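Local coordinates for Serine/threonine-protein kinase Tel1 (Chaetomium thermophilum, PDB 6SKY) that probably phosphorylates serine or threonine in [ST]-Q sequences of its target proteins with ATP, activating checkpoint signalling in response to DNA damage, at residues R2706-R2711 and V2930-L2936; R2788-V2792 and M2857-Q2861; V2713-F2717 and W2940-A2944; M2751-V2755 and T2824-L2828. Numbering follows the deposited sequence.

Contact 1 of 4, residues R2706-R2711 and V2930-L2936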
loop_
_atom_site.group_PDB
_atom_site.type_symbol
_atom_site.label_atom_id
_atom_site.label_comp_id
_atom_site.label_asym_id
_atom_site.label_seq_id
_atom_site.Cartn_x
_atom_site.Cartn_y
_atom_site.Cartn_z
ATOM N N ARG A 2706 -4.174 -37.247 -27.856
ATOM C CA ARG A 2706 -2.853 -36.866 -27.374
ATOM C C ARG A 2706 -2.818 -36.797 -25.857
ATOM O O ARG A 2706 -1.885 -37.305 -25.230
ATOM C CB ARG A 2706 -2.441 -35.531 -27.979
ATOM C CG ARG A 2706 -2.275 -35.583 -29.462
ATOM C CD ARG A 2706 -1.837 -34.263 -30.022
ATOM N NE ARG A 2706 -0.411 -34.055 -29.853
ATOM C CZ ARG A 2706 0.239 -32.983 -30.284
ATOM N NH1 ARG A 2706 1.545 -32.871 -30.089
ATOM N NH2 ARG A 2706 -0.419 -32.024 -30.910
ATOM N N ILE A 2707 -3.834 -36.190 -25.245
ATOM C CA ILE A 2707 -3.854 -36.083 -23.793
ATOM C C ILE A 2707 -4.033 -37.450 -23.150
ATOM O O ILE A 2707 -3.443 -37.739 -22.104
ATOM C CB ILE A 2707 -4.939 -35.096 -23.344
ATOM C CG1 ILE A 2707 -4.622 -33.701 -23.858
ATOM C CG2 ILE A 2707 -5.002 -35.043 -21.859
ATOM C CD1 ILE A 2707 -5.522 -32.637 -23.314
ATOM N N ALA A 2708 -4.830 -38.322 -23.764
ATOM C CA ALA A 2708 -4.996 -39.660 -23.211
ATOM C C ALA A 2708 -3.695 -40.448 -23.262
ATOM O O ALA A 2708 -3.335 -41.123 -22.291
ATOM C CB ALA A 2708 -6.097 -40.399 -23.957
ATOM N N VAL A 2709 -2.974 -40.368 -24.380
ATOM C CA VAL A 2709 -1.695 -41.061 -24.494
ATOM C C VAL A 2709 -0.689 -40.494 -23.506
ATOM O O VAL A 2709 0.102 -41.231 -22.908
ATOM C CB VAL A 2709 -1.176 -40.981 -25.937
ATOM C CG1 VAL A 2709 0.260 -41.411 -26.004
ATOM C CG2 VAL A 2709 -2.015 -41.852 -26.826
ATOM N N TYR A 2710 -0.716 -39.180 -23.298
ATOM C CA TYR A 2710 0.218 -38.576 -22.361
ATOM C C TYR A 2710 -0.061 -39.016 -20.932
ATOM O O TYR A 2710 0.872 -39.306 -20.177
ATOM C CB TYR A 2710 0.159 -37.062 -22.478
ATOM C CG TYR A 2710 1.050 -36.355 -21.508
ATOM C CD1 TYR A 2710 0.531 -35.757 -20.382
ATOM C CD2 TYR A 2710 2.409 -36.286 -21.715
ATOM C CE1 TYR A 2710 1.332 -35.118 -19.498
ATOM C CE2 TYR A 2710 3.216 -35.646 -20.832
ATOM C CZ TYR A 2710 2.671 -35.065 -19.725
ATOM O OH TYR A 2710 3.466 -34.416 -18.824
ATOM N N ARG A 2711 -1.332 -39.064 -20.532
ATOM C CA ARG A 2711 -1.648 -39.559 -19.198
ATOM C C ARG A 2711 -1.232 -41.012 -19.043
ATOM O O ARG A 2711 -0.676 -41.402 -18.010
ATOM C CB ARG A 2711 -3.132 -39.408 -18.908
ATOM C CG ARG A 2711 -3.586 -37.994 -18.732
ATOM C CD ARG A 2711 -5.028 -37.974 -18.312
ATOM N NE ARG A 2711 -5.628 -36.659 -18.468
ATOM C CZ ARG A 2711 -5.661 -35.741 -17.513
ATOM N NH1 ARG A 2711 -6.229 -34.569 -17.740
ATOM N NH2 ARG A 2711 -5.123 -35.998 -16.331
ATOM N N VAL A 2930 -1.545 -30.432 -17.568
ATOM C CA VAL A 2930 -1.442 -31.639 -18.380
ATOM C C VAL A 2930 -1.975 -31.400 -19.785
ATOM O O VAL A 2930 -1.546 -32.055 -20.737
ATOM C CB VAL A 2930 -2.169 -32.801 -17.684
ATOM C CG1 VAL A 2930 -2.252 -34.007 -18.588
ATOM C CG2 VAL A 2930 -1.451 -33.166 -16.412
ATOM N N SER A 2931 -2.893 -30.457 -19.952
ATOM C CA SER A 2931 -3.389 -30.159 -21.283
ATOM C C SER A 2931 -2.436 -29.285 -22.082
ATOM O O SER A 2931 -2.596 -29.175 -23.299
ATOM C CB SER A 2931 -4.750 -29.482 -21.194
ATOM O OG SER A 2931 -4.631 -28.159 -20.719
ATOM N N ASN A 2932 -1.467 -28.652 -21.431
ATOM C CA ASN A 2932 -0.423 -27.923 -22.135
ATOM C C ASN A 2932 0.805 -28.770 -22.378
ATOM O O ASN A 2932 1.479 -28.593 -23.392
ATOM C CB ASN A 2932 -0.004 -26.685 -21.348
ATOM C CG ASN A 2932 -1.097 -25.683 -21.232
ATOM O OD1 ASN A 2932 -2.218 -25.923 -21.660
ATOM N ND2 ASN A 2932 -0.789 -24.544 -20.645
ATOM N N LEU A 2933 1.113 -29.679 -21.462
ATOM C CA LEU A 2933 2.273 -30.536 -21.606
ATOM C C LEU A 2933 2.028 -31.693 -22.553
ATOM O O LEU A 2933 2.990 -32.288 -23.040
ATOM C CB LEU A 2933 2.696 -31.072 -20.241
ATOM C CG LEU A 2933 3.236 -30.069 -19.228
ATOM C CD1 LEU A 2933 3.489 -30.763 -17.934
ATOM C CD2 LEU A 2933 4.507 -29.448 -19.722
ATOM N N ALA A 2934 0.774 -32.024 -22.831
ATOM C CA ALA A 2934 0.483 -33.169 -23.676
ATOM C C ALA A 2934 0.616 -32.861 -25.152
ATOM O O ALA A 2934 0.763 -33.788 -25.951
ATOM C CB ALA A 2934 -0.921 -33.682 -23.395
ATOM N N VAL A 2935 0.574 -31.592 -25.532
ATOM C CA VAL A 2935 0.652 -31.180 -26.922
ATOM C C VAL A 2935 2.002 -30.540 -27.241
ATOM O O VAL A 2935 2.140 -29.857 -28.246
ATOM C CB VAL A 2935 -0.507 -30.244 -27.284
ATOM C CG1 VAL A 2935 -1.813 -30.950 -27.080
ATOM C CG2 VAL A 2935 -0.454 -29.012 -26.438
ATOM N N LEU A 2936 3.000 -30.753 -26.395
ATOM C CA LEU A 2936 4.342 -30.298 -26.691
ATOM C C LEU A 2936 5.061 -31.318 -27.560
ATOM O O LEU A 2936 4.703 -32.494 -27.603
ATOM C CB LEU A 2936 5.129 -30.057 -25.406
ATOM C CG LEU A 2936 4.759 -28.825 -24.592
ATOM C CD1 LEU A 2936 5.505 -28.823 -23.305
ATOM C CD2 LEU A 2936 5.081 -27.590 -25.355
#
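Arg2706 opens the first segment by extending its long side chain across the end of the second, so that one face of the guanidinium lies over Val2935 CA. Its NH1 comes within 3.6 Å of Val2935 O, but no hydrogen bond forms. One residue on, Ile2707 presses its CG1 to 3.7 Å from Ala2934 CB, while its CD1 reaches Ser2931 CA at 3.8 Å. A methyl is all that Ala2934 offers here, and this lets the backbones approach to 5.2 Å between Ile2707 CA and Ala2934 CA. Tyr2710, one helical turn after Arg2706, is the broad surface of the interface. Ala2934 CA sits over its ring in a CH-pi contact, 4.2 Å from the centroid, and Val2930 CG1 meets the ring edge 3.7 Å from Tyr2710 CD1. The Tyr2710 hydroxyl makes a weak hydrogen bond to Ala2942 O. At the exposed border, Arg2711 lays its guanidinium face on Val2930, with CZ 4.0 Å from CG1. The contact thus seats the FATC region on helix 2703-2714 of the kinase domain, with Val2709 of the same helix packed on Ala2698 in a neighbouring loop and Arg2706 also touching Val2792 in the loop after strand 2775-2777.

Contact 2 of 4, residues R2788-V2792 and M2857-Q2861. Residues 2857, 2858, 2859, 2860, 2861 of segment 2857-2861 come from a tag, linker or insertion.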
loop_
_atom_site.group_PDB
_atom_site.type_symbol
_atom_site.label_atom_id
_atom_site.label_comp_id
_atom_site.label_asym_id
_atom_site.label_seq_id
_atom_site.Cartn_x
_atom_site.Cartn_y
_atom_site.Cartn_z
ATOM N N ARG A 2788 6.878 -20.383 -30.122
ATOM C CA ARG A 2788 5.491 -20.716 -30.395
ATOM C C ARG A 2788 5.113 -20.469 -31.843
ATOM O O ARG A 2788 3.928 -20.507 -32.179
ATOM C CB ARG A 2788 4.561 -19.950 -29.460
ATOM C CG ARG A 2788 4.866 -18.492 -29.306
ATOM C CD ARG A 2788 4.026 -17.930 -28.190
ATOM N NE ARG A 2788 4.443 -18.463 -26.902
ATOM C CZ ARG A 2788 3.628 -18.657 -25.873
ATOM N NH1 ARG A 2788 4.102 -19.142 -24.734
ATOM N NH2 ARG A 2788 2.336 -18.381 -25.987
ATOM N N VAL A 2789 6.100 -20.229 -32.705
ATOM C CA VAL A 2789 5.901 -20.161 -34.147
ATOM C C VAL A 2789 6.325 -21.450 -34.842
ATOM O O VAL A 2789 6.031 -21.628 -36.032
ATOM C CB VAL A 2789 6.652 -18.945 -34.729
ATOM C CG1 VAL A 2789 6.251 -18.672 -36.153
ATOM C CG2 VAL A 2789 6.371 -17.731 -33.892
ATOM N N LEU A 2790 6.965 -22.366 -34.134
ATOM C CA LEU A 2790 7.425 -23.630 -34.689
ATOM C C LEU A 2790 6.252 -24.466 -35.186
ATOM O O LEU A 2790 5.096 -24.122 -34.918
ATOM C CB LEU A 2790 8.225 -24.390 -33.633
ATOM C CG LEU A 2790 9.354 -23.601 -32.979
ATOM C CD1 LEU A 2790 10.034 -24.429 -31.922
ATOM C CD2 LEU A 2790 10.349 -23.145 -34.014
ATOM N N PRO A 2791 6.499 -25.549 -35.932
ATOM C CA PRO A 2791 5.380 -26.409 -36.354
ATOM C C PRO A 2791 4.578 -26.992 -35.202
ATOM O O PRO A 2791 3.345 -26.915 -35.212
ATOM C CB PRO A 2791 6.085 -27.494 -37.169
ATOM C CG PRO A 2791 7.257 -26.820 -37.717
ATOM C CD PRO A 2791 7.729 -25.869 -36.669
ATOM N N VAL A 2792 5.239 -27.598 -34.221
ATOM C CA VAL A 2792 4.581 -28.029 -32.990
ATOM C C VAL A 2792 4.954 -27.029 -31.906
ATOM O O VAL A 2792 6.022 -27.156 -31.297
ATOM C CB VAL A 2792 4.991 -29.453 -32.600
ATOM C CG1 VAL A 2792 4.014 -30.023 -31.612
ATOM C CG2 VAL A 2792 5.074 -30.323 -33.819
ATOM N N MET A 2857 14.911 -23.370 -37.809
ATOM C CA MET A 2857 13.588 -23.925 -37.553
ATOM C C MET A 2857 13.495 -25.374 -38.010
ATOM O O MET A 2857 12.786 -26.176 -37.394
ATOM C CB MET A 2857 12.519 -23.074 -38.233
ATOM C CG MET A 2857 11.123 -23.625 -38.096
ATOM S SD MET A 2857 9.858 -22.526 -38.747
ATOM C CE MET A 2857 9.855 -21.254 -37.496
ATOM N N ALA A 2858 14.203 -25.732 -39.078
ATOM C CA ALA A 2858 14.291 -27.130 -39.474
ATOM C C ALA A 2858 15.316 -27.894 -38.653
ATOM O O ALA A 2858 15.206 -29.116 -38.523
ATOM C CB ALA A 2858 14.631 -27.238 -40.958
ATOM N N LYS A 2859 16.307 -27.204 -38.102
ATOM C CA LYS A 2859 17.260 -27.851 -37.214
ATOM C C LYS A 2859 16.700 -28.105 -35.818
ATOM O O LYS A 2859 17.329 -28.829 -35.041
ATOM C CB LYS A 2859 18.528 -27.001 -37.115
ATOM C CG LYS A 2859 19.760 -27.744 -36.628
ATOM C CD LYS A 2859 21.010 -26.882 -36.759
ATOM C CE LYS A 2859 22.250 -27.638 -36.312
ATOM N NZ LYS A 2859 23.480 -26.808 -36.428
ATOM N N LEU A 2860 15.543 -27.535 -35.481
ATOM C CA LEU A 2860 14.982 -27.645 -34.138
ATOM C C LEU A 2860 13.930 -28.733 -33.996
ATOM O O LEU A 2860 13.866 -29.377 -32.947
ATOM C CB LEU A 2860 14.371 -26.311 -33.701
ATOM C CG LEU A 2860 15.329 -25.217 -33.237
ATOM C CD1 LEU A 2860 14.568 -23.985 -32.832
ATOM C CD2 LEU A 2860 16.179 -25.706 -32.092
ATOM N N GLN A 2861 13.090 -28.953 -35.002
ATOM C CA GLN A 2861 11.975 -29.889 -34.882
ATOM C C GLN A 2861 11.944 -30.865 -36.044
ATOM O O GLN A 2861 10.908 -31.092 -36.669
ATOM C CB GLN A 2861 10.651 -29.153 -34.778
ATOM C CG GLN A 2861 10.484 -28.418 -33.488
ATOM C CD GLN A 2861 9.050 -28.274 -33.109
ATOM O OE1 GLN A 2861 8.173 -28.842 -33.744
ATOM N NE2 GLN A 2861 8.794 -27.505 -32.070
#
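Two hydrogen bonds from a single carboxamide dominate this contact. Gln2861 NE2 donates to Val2792 O at 2.9 Å, nearly straight at 177°, and Gln2861 OE1 accepts from Val2792 N at 3.2 Å. Glutamine has a donor and an acceptor side by side, so it can satisfy both backbone groups of one residue as a strand partner would. Residues 2857-2861 all come from an insertion into the natural sequence. Their partner, 2788-2792, belongs to the activation loop, which in PI3-kinase-like enzymes follows the metal-binding aspartate, here Asp2779. The inserted helix end lies close to the active site: the Leu2860 side chain is about 6 Å from the bound ATP analogue and about 6 Å from the side chain of Asp2779, between nearest atoms. Around the amide, Leu2790 is the apolar centre of the loop. Its CD1 lies 3.3 Å from Gln2861 NE2, while its CD2 packs 4.0 Å from Met2857 CE and, more loosely, 4.5 Å from Leu2860 CD1. Pro2791 CD adds a contact to Met2857 CG at 4.3 Å, and its ring also packs on Trp2355 of the second subunit.

Contact 3 of 4, residues V2713-F2717 and W2940-A2944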
loop_
_atom_site.group_PDB
_atom_site.type_symbol
_atom_site.label_atom_id
_atom_site.label_comp_id
_atom_site.label_asym_id
_atom_site.label_seq_id
_atom_site.Cartn_x
_atom_site.Cartn_y
_atom_site.Cartn_z
ATOM N N VAL A 2713 1.176 -42.519 -20.514
ATOM C CA VAL A 2713 2.629 -42.647 -20.462
ATOM C C VAL A 2713 3.181 -42.143 -19.137
ATOM O O VAL A 2713 4.102 -42.741 -18.578
ATOM C CB VAL A 2713 3.270 -41.925 -21.658
ATOM C CG1 VAL A 2713 4.516 -41.188 -21.239
ATOM C CG2 VAL A 2713 3.607 -42.919 -22.733
ATOM N N THR A 2714 2.645 -41.049 -18.601
ATOM C CA THR A 2714 3.163 -40.574 -17.327
ATOM C C THR A 2714 2.636 -41.361 -16.140
ATOM O O THR A 2714 3.145 -41.181 -15.034
ATOM C CB THR A 2714 2.860 -39.095 -17.114
ATOM O OG1 THR A 2714 1.460 -38.907 -16.924
ATOM C CG2 THR A 2714 3.321 -38.294 -18.289
ATOM N N GLU A 2715 1.637 -42.219 -16.321
ATOM C CA GLU A 2715 1.287 -43.125 -15.236
ATOM C C GLU A 2715 2.274 -44.270 -15.080
ATOM O O GLU A 2715 2.225 -44.973 -14.069
ATOM C CB GLU A 2715 -0.117 -43.679 -15.442
ATOM C CG GLU A 2715 -1.182 -42.844 -14.771
ATOM C CD GLU A 2715 -2.565 -43.083 -15.331
ATOM O OE1 GLU A 2715 -2.714 -43.938 -16.229
ATOM O OE2 GLU A 2715 -3.510 -42.408 -14.874
ATOM N N ARG A 2716 3.161 -44.471 -16.047
ATOM C CA ARG A 2716 4.175 -45.514 -16.001
ATOM C C ARG A 2716 5.575 -44.922 -16.035
ATOM O O ARG A 2716 6.502 -45.535 -16.552
ATOM C CB ARG A 2716 4.000 -46.489 -17.158
ATOM C CG ARG A 2716 2.700 -47.234 -17.152
ATOM C CD ARG A 2716 2.789 -48.402 -18.091
ATOM N NE ARG A 2716 3.932 -49.248 -17.772
ATOM C CZ ARG A 2716 4.395 -50.207 -18.566
ATOM N NH1 ARG A 2716 5.441 -50.929 -18.198
ATOM N NH2 ARG A 2716 3.812 -50.439 -19.732
ATOM N N PHE A 2717 5.733 -43.724 -15.493
ATOM C CA PHE A 2717 7.007 -43.021 -15.527
ATOM C C PHE A 2717 7.031 -42.135 -14.295
ATOM O O PHE A 2717 6.247 -41.190 -14.206
ATOM C CB PHE A 2717 7.136 -42.208 -16.807
ATOM C CG PHE A 2717 8.538 -42.033 -17.288
ATOM C CD1 PHE A 2717 9.249 -43.097 -17.780
ATOM C CD2 PHE A 2717 9.129 -40.797 -17.287
ATOM C CE1 PHE A 2717 10.524 -42.933 -18.233
ATOM C CE2 PHE A 2717 10.402 -40.636 -17.745
ATOM C CZ PHE A 2717 11.098 -41.703 -18.219
ATOM N N TRP A 2940 10.993 -32.343 -26.782
ATOM C CA TRP A 2940 10.830 -31.606 -25.534
ATOM C C TRP A 2940 10.241 -32.600 -24.558
ATOM O O TRP A 2940 9.029 -32.766 -24.479
ATOM C CB TRP A 2940 9.894 -30.429 -25.759
ATOM C CG TRP A 2940 10.007 -29.247 -24.868
ATOM C CD1 TRP A 2940 10.577 -28.063 -25.177
ATOM C CD2 TRP A 2940 9.472 -29.102 -23.555
ATOM N NE1 TRP A 2940 10.457 -27.193 -24.137
ATOM C CE2 TRP A 2940 9.776 -27.810 -23.125
ATOM C CE3 TRP A 2940 8.773 -29.945 -22.694
ATOM C CZ2 TRP A 2940 9.413 -27.342 -21.876
ATOM C CZ3 TRP A 2940 8.416 -29.477 -21.462
ATOM C CH2 TRP A 2940 8.736 -28.191 -21.062
ATOM N N ALA A 2941 11.091 -33.301 -23.820
ATOM C CA ALA A 2941 10.597 -34.459 -23.089
ATOM C C ALA A 2941 9.715 -34.044 -21.925
ATOM O O ALA A 2941 10.202 -33.831 -20.815
ATOM C CB ALA A 2941 11.762 -35.300 -22.582
ATOM N N ALA A 2942 8.411 -33.947 -22.159
ATOM C CA ALA A 2942 7.520 -33.452 -21.123
ATOM C C ALA A 2942 7.126 -34.543 -20.147
ATOM O O ALA A 2942 6.832 -34.250 -18.986
ATOM C CB ALA A 2942 6.278 -32.837 -21.752
ATOM N N TYR A 2943 7.094 -35.794 -20.603
ATOM C CA TYR A 2943 6.849 -36.911 -19.699
ATOM C C TYR A 2943 7.903 -36.965 -18.609
ATOM O O TYR A 2943 7.605 -37.316 -17.465
ATOM C CB TYR A 2943 6.826 -38.217 -20.484
ATOM C CG TYR A 2943 8.046 -38.411 -21.335
ATOM C CD1 TYR A 2943 9.149 -39.068 -20.848
ATOM C CD2 TYR A 2943 8.101 -37.918 -22.621
ATOM C CE1 TYR A 2943 10.266 -39.230 -21.606
ATOM C CE2 TYR A 2943 9.218 -38.078 -23.391
ATOM C CZ TYR A 2943 10.297 -38.737 -22.875
ATOM O OH TYR A 2943 11.423 -38.908 -23.636
ATOM N N ALA A 2944 9.138 -36.616 -18.942
ATOM C CA ALA A 2944 10.234 -36.639 -17.993
ATOM C C ALA A 2944 10.012 -35.590 -16.933
ATOM O O ALA A 2944 10.501 -34.468 -17.047
ATOM C CB ALA A 2944 11.549 -36.410 -18.691
ATOM O OXT ALA A 2944 9.340 -35.845 -15.938
#
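Neither segment is a regular element throughout. The first leaves helix 2703-2714 through a type I beta turn from Thr2714 to Phe2717, whose last residue, Phe2717, is already extended and has its CA-to-CB bond pointing toward the other segment. The second is the irregular C-terminal tail, ending in the carboxylate of Ala2944, and the backbones come closest at 5.7 Å between Thr2714 CA and Tyr2943 CA. Tyr2943 is the hub. Its ring edge is directed at the face of Phe2717 in an offset edge-to-face stack, with ring centroids 5.5 Å apart and planes at 73°; the closest atoms, Phe2717 CE2 and Tyr2943 CD1, are 3.7 Å apart. Two flat rings held this way fill a buried space while keeping favourable C-H to pi electrostatics. Branched side chains close in at the base of the tyrosine: Val2713 CG1 is 3.8 Å from Tyr2943 CB, and Thr2714 CG2 is 4.0 Å from Tyr2943 CA. Phe2717 CE2 further meets Ala2944 CA at 4.0 Å. Arg2802 bridges the segments with hydrogen bonds to Phe2717 O and Tyr2943 O, and Thr2801 bonds Ala2944 O. Such burial of the extreme C terminus, with FATC folded into the kinase domain as an integral part, is characteristic of the PI3-kinase-related protein kinases.

Contact 4 of 4, residues M2751-V2755 and T2824-L2828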
loop_
_atom_site.group_PDB
_atom_site.type_symbol
_atom_site.label_atom_id
_atom_site.label_comp_id
_atom_site.label_asym_id
_atom_site.label_seq_id
_atom_site.Cartn_x
_atom_site.Cartn_y
_atom_site.Cartn_z
ATOM N N MET A 2751 11.523 -17.175 -14.086
ATOM C CA MET A 2751 10.938 -15.845 -14.241
ATOM C C MET A 2751 11.626 -15.060 -15.345
ATOM O O MET A 2751 10.966 -14.430 -16.177
ATOM C CB MET A 2751 10.997 -15.075 -12.930
ATOM C CG MET A 2751 9.918 -15.444 -11.952
ATOM S SD MET A 2751 8.278 -15.416 -12.669
ATOM C CE MET A 2751 7.922 -17.158 -12.777
ATOM N N LEU A 2752 12.954 -15.086 -15.371
ATOM C CA LEU A 2752 13.686 -14.305 -16.358
ATOM C C LEU A 2752 13.428 -14.799 -17.770
ATOM O O LEU A 2752 13.383 -14.000 -18.705
ATOM C CB LEU A 2752 15.170 -14.349 -16.038
ATOM C CG LEU A 2752 15.853 -13.005 -15.897
ATOM C CD1 LEU A 2752 16.989 -13.125 -14.932
ATOM C CD2 LEU A 2752 16.352 -12.589 -17.242
ATOM N N GLY A 2753 13.261 -16.107 -17.955
ATOM C CA GLY A 2753 12.957 -16.631 -19.263
ATOM C C GLY A 2753 11.512 -16.515 -19.663
ATOM O O GLY A 2753 11.211 -16.591 -20.852
ATOM N N HIS A 2754 10.602 -16.363 -18.708
ATOM C CA HIS A 2754 9.251 -15.955 -19.066
ATOM C C HIS A 2754 9.239 -14.520 -19.576
ATOM O O HIS A 2754 8.647 -14.229 -20.617
ATOM C CB HIS A 2754 8.318 -16.107 -17.871
ATOM C CG HIS A 2754 7.042 -15.339 -18.003
ATOM N ND1 HIS A 2754 6.083 -15.647 -18.940
ATOM C CD2 HIS A 2754 6.574 -14.268 -17.323
ATOM C CE1 HIS A 2754 5.077 -14.801 -18.829
ATOM N NE2 HIS A 2754 5.352 -13.953 -17.856
ATOM N N VAL A 2755 9.901 -13.611 -18.861
ATOM C CA VAL A 2755 9.865 -12.203 -19.245
ATOM C C VAL A 2755 10.480 -11.975 -20.618
ATOM O O VAL A 2755 10.052 -11.080 -21.351
ATOM C CB VAL A 2755 10.551 -11.353 -18.162
ATOM C CG1 VAL A 2755 10.939 -10.007 -18.696
ATOM C CG2 VAL A 2755 9.633 -11.184 -16.988
ATOM N N THR A 2824 11.742 -12.477 -7.645
ATOM C CA THR A 2824 12.358 -12.184 -8.931
ATOM C C THR A 2824 11.450 -11.320 -9.787
ATOM O O THR A 2824 11.884 -10.306 -10.335
ATOM C CB THR A 2824 12.691 -13.479 -9.666
ATOM O OG1 THR A 2824 13.406 -14.354 -8.799
ATOM C CG2 THR A 2824 13.536 -13.196 -10.869
ATOM N N LEU A 2825 10.185 -11.714 -9.929
ATOM C CA LEU A 2825 9.278 -10.963 -10.787
ATOM C C LEU A 2825 9.018 -9.572 -10.237
ATOM O O LEU A 2825 8.905 -8.609 -11.000
ATOM C CB LEU A 2825 7.970 -11.718 -10.954
ATOM C CG LEU A 2825 6.961 -11.039 -11.863
ATOM C CD1 LEU A 2825 7.509 -10.951 -13.258
ATOM C CD2 LEU A 2825 5.662 -11.789 -11.848
ATOM N N ASP A 2826 8.932 -9.440 -8.918
ATOM C CA ASP A 2826 8.729 -8.136 -8.320
ATOM C C ASP A 2826 9.917 -7.224 -8.564
ATOM O O ASP A 2826 9.741 -6.032 -8.820
ATOM C CB ASP A 2826 8.478 -8.297 -6.830
ATOM C CG ASP A 2826 7.981 -7.038 -6.192
ATOM O OD1 ASP A 2826 7.578 -6.115 -6.929
ATOM O OD2 ASP A 2826 7.990 -6.967 -4.947
ATOM N N ALA A 2827 11.136 -7.754 -8.483
ATOM C CA ALA A 2827 12.301 -6.935 -8.791
ATOM C C ALA A 2827 12.401 -6.628 -10.275
ATOM O O ALA A 2827 12.943 -5.590 -10.651
ATOM C CB ALA A 2827 13.574 -7.623 -8.318
ATOM N N LEU A 2828 11.904 -7.513 -11.133
ATOM C CA LEU A 2828 11.991 -7.267 -12.566
ATOM C C LEU A 2828 11.029 -6.181 -13.002
ATOM O O LEU A 2828 11.390 -5.321 -13.805
ATOM C CB LEU A 2828 11.719 -8.543 -13.354
ATOM C CG LEU A 2828 12.869 -9.520 -13.537
ATOM C CD1 LEU A 2828 12.454 -10.648 -14.437
ATOM C CD2 LEU A 2828 14.069 -8.810 -14.092
#
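Apolar packing does all the work between these two helices; no hydrogen bond crosses. The short axes pass 10.2 Å apart with their N-to-C directions at 46°. Leucine and valine branches fill that gap. Leu2828 CD1 is wedged between Val2755 CG2 at 3.8 Å and Leu2752 CG at 4.4 Å, and Val2755 CG2 also reaches Leu2825 CD1 at 4.3 Å. Met2751 brings flexible bulk: its SD rests 4.1 Å from Leu2825 CB, and its CB lies 3.8 Å from Thr2824 CG2. Both helices belong to the C-lobe of the kinase fold, where helix 2732-2755 leads toward the catalytic-loop segment that supplies His2762, His2764 and the metal ligand Asn2765. The polar bonds of the touching residues run along each helix: Val2755 N bonds Met2751 O at 3.0 Å and Leu2828 N bonds Thr2824 O at 2.9 Å, while Thr2824 OG1 bonds Cys2820 O, which leaves the threonine methyl to pack as a small aliphatic group. Helix 2916-2927 touches Met2751 and Leu2825, and helix 2616-2632 touches Leu2752 and Leu2828.

Overall arrangement
Following the chain, helix 2703-2714 opens contacts 1 and 3 in turn, helix 2732-2755 opens contact 4, and the loop after strand 2775-2777 opens contact 2. Helix 2816-2828 then closes contact 4, and helix 2854-2860 closes contact 2, so these two cross. The FATC region closes contact 1 and then contact 3, which also cross, with contacts 2 and 4 nested inside both. Contacts 1 and 3 lie side by side, centres 9 Å apart, and Val2792 of contact 2 touches Arg2706 and Val2935 of contact 1. Kinase C-lobe, activation loop and C terminus are thereby tied together, while contact 4 joins two C-lobe helices without touching the others.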